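Local structure of acetyltransferase of GNAT family (Staphylococcus aureus subsp. aureus Mu50, 3D8P) at residues A[72-77]-A[145-150]. The protein probably transfers an acetyl group from acetyl-coenzyme A to an acceptor substrate, as do other GNAT-family acetyltransferases. Sequence-based numbering, arbitrary orientation.
Sequences IRLDNN and SSFPKL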
loop_
_atom_site.group_PDB
_atom_site.type_symbol
_atom_site.label_atom_id
_atom_site.label_comp_id
_atom_site.label_asym_id
_atom_site.label_seq_id
_atom_site.Cartn_x
_atom_site.Cartn_y
_atom_site.Cartn_z
ATOM N N ILE A 72 5.312 5.809 0.264
ATOM C CA ILE A 72 6.065 7.001 -0.134
ATOM C C ILE A 72 6.525 7.773 1.097
ATOM O O ILE A 72 5.857 7.839 2.118
ATOM C CB ILE A 72 5.337 7.940 -1.158
ATOM C CG1 ILE A 72 4.025 8.461 -0.605
ATOM C CG2 ILE A 72 5.123 7.209 -2.502
ATOM C CD1 ILE A 72 3.459 9.682 -1.359
ATOM N N ARG A 73 7.685 8.376 0.966
ATOM C CA ARG A 73 8.251 9.196 1.983
ATOM C C ARG A 73 7.777 10.655 1.839
ATOM O O ARG A 73 7.838 11.229 0.763
ATOM C CB ARG A 73 9.775 9.074 1.917
ATOM C CG ARG A 73 10.449 9.888 2.974
ATOM C CD ARG A 73 11.743 9.298 3.432
ATOM N NE ARG A 73 12.064 9.859 4.745
ATOM C CZ ARG A 73 12.913 9.319 5.615
ATOM N NH1 ARG A 73 13.532 8.179 5.327
ATOM N NH2 ARG A 73 13.126 9.919 6.785
ATOM N N LEU A 74 7.269 11.230 2.930
ATOM C CA LEU A 74 6.790 12.626 2.948
ATOM C C LEU A 74 7.847 13.486 3.601
ATOM O O LEU A 74 8.879 12.967 3.975
ATOM C CB LEU A 74 5.509 12.736 3.766
ATOM C CG LEU A 74 4.353 11.805 3.412
ATOM C CD1 LEU A 74 3.184 12.145 4.342
ATOM C CD2 LEU A 74 3.987 11.924 1.904
ATOM N N ASP A 75 7.593 14.789 3.740
ATOM C CA ASP A 75 8.483 15.686 4.508
ATOM C C ASP A 75 8.337 15.384 6.017
ATOM O O ASP A 75 7.423 14.693 6.428
ATOM C CB ASP A 75 8.139 17.176 4.271
ATOM C CG ASP A 75 9.328 18.127 4.532
ATOM O OD1 ASP A 75 10.448 17.672 4.890
ATOM O OD2 ASP A 75 9.168 19.356 4.346
ATOM N N ASN A 76 9.264 15.878 6.823
ATOM C CA ASN A 76 9.140 15.821 8.284
ATOM C C ASN A 76 9.103 14.366 8.821
ATOM O O ASN A 76 8.411 14.051 9.804
ATOM C CB ASN A 76 7.898 16.632 8.720
ATOM C CG ASN A 76 7.745 16.771 10.252
ATOM O OD1 ASN A 76 8.670 17.179 10.970
ATOM N ND2 ASN A 76 6.540 16.480 10.741
ATOM N N ASN A 77 9.837 13.502 8.124
ATOM C CA ASN A 77 10.013 12.099 8.452
ATOM C C ASN A 77 8.731 11.291 8.573
ATOM O O ASN A 77 8.698 10.290 9.287
ATOM C CB ASN A 77 10.879 11.930 9.703
ATOM C CG ASN A 77 12.250 12.501 9.514
ATOM O OD1 ASN A 77 12.894 12.262 8.488
ATOM N ND2 ASN A 77 12.702 13.297 10.482
ATOM N N SER A 145 0.840 18.936 4.916
ATOM C CA SER A 145 0.857 19.534 3.578
ATOM C C SER A 145 1.539 18.703 2.468
ATOM O O SER A 145 1.198 18.876 1.308
ATOM C CB SER A 145 1.491 20.930 3.626
ATOM O OG SER A 145 2.844 20.823 4.059
ATOM N N SER A 146 2.485 17.827 2.793
ATOM C CA SER A 146 3.152 17.039 1.746
ATOM C C SER A 146 2.451 15.740 1.462
ATOM O O SER A 146 2.899 14.969 0.598
ATOM C CB SER A 146 4.663 16.788 2.045
ATOM O OG SER A 146 4.877 16.101 3.260
ATOM N N PHE A 147 1.365 15.474 2.189
ATOM C CA PHE A 147 0.563 14.323 1.912
ATOM C C PHE A 147 -0.263 14.637 0.658
ATOM O O PHE A 147 -1.024 15.619 0.655
ATOM C CB PHE A 147 -0.318 13.961 3.109
ATOM C CG PHE A 147 -1.237 12.795 2.853
ATOM C CD1 PHE A 147 -2.471 12.988 2.234
ATOM C CD2 PHE A 147 -0.873 11.505 3.216
ATOM C CE1 PHE A 147 -3.312 11.904 1.969
ATOM C CE2 PHE A 147 -1.720 10.408 2.957
ATOM C CZ PHE A 147 -2.927 10.611 2.337
ATOM N N PRO A 148 -0.119 13.818 -0.411
ATOM C CA PRO A 148 -0.865 14.087 -1.636
ATOM C C PRO A 148 -2.347 13.764 -1.481
ATOM O O PRO A 148 -2.682 12.615 -1.241
ATOM C CB PRO A 148 -0.224 13.145 -2.676
ATOM C CG PRO A 148 0.882 12.448 -2.006
ATOM C CD PRO A 148 0.703 12.602 -0.528
ATOM N N LYS A 149 -3.228 14.746 -1.624
ATOM C CA LYS A 149 -4.659 14.471 -1.434
ATOM C C LYS A 149 -5.278 13.945 -2.739
ATOM O O LYS A 149 -5.028 14.504 -3.804
ATOM C CB LYS A 149 -5.410 15.698 -0.875
ATOM C CG LYS A 149 -5.138 15.980 0.631
ATOM C CD LYS A 149 -6.064 17.057 1.226
ATOM N N LEU A 150 -6.028 12.833 -2.644
ATOM C CA LEU A 150 -6.746 12.235 -3.795
ATOM C C LEU A 150 -8.266 12.448 -3.668
ATOM O O LEU A 150 -8.731 13.254 -2.853
ATOM C CB LEU A 150 -6.434 10.729 -3.934
ATOM C CG LEU A 150 -4.991 10.247 -4.158
#
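A small mixed contact, apolar along most of its length and polar at one end, joins I72, L74 and D75, where strand 65-73 runs out into the turn toward strand 78-86, to S146, F147 and P148 in the long loop between strands 136-138 and 155-160. It illustrates how an irregular loop can pack on the end of a beta hairpin through a few side chains. L74, buried, lies at the middle, its CA 5.8 Å from that of S146. Its methyl CD1 meets F147 CB at 4.1 Å and sits at the edge of the phenyl ring, near the ring plane, while CD2 comes within 3.5 Å of the backbone O of S146 and also touches P148 CD. Two residues back, inside the strand, I72 and P148 meet tip to tip, I72 CD1 standing 3.8 Å from P148 CG. At the other end, S146 OG accepts a hydrogen bond from D75 N at 3.1 Å and 156°. With chi1 59° OG lies between the backbone N and carbonyl carbon of S146, where it meets both this amide and L74 CB. F147 also touches A80 of strand 78-86, and so the loop reaches both arms of the hairpin. The contact thus divides between apolar packing by I72, L74, F147 and P148 and a single directional serine bond that satisfies the amide of D75 just past the strand end.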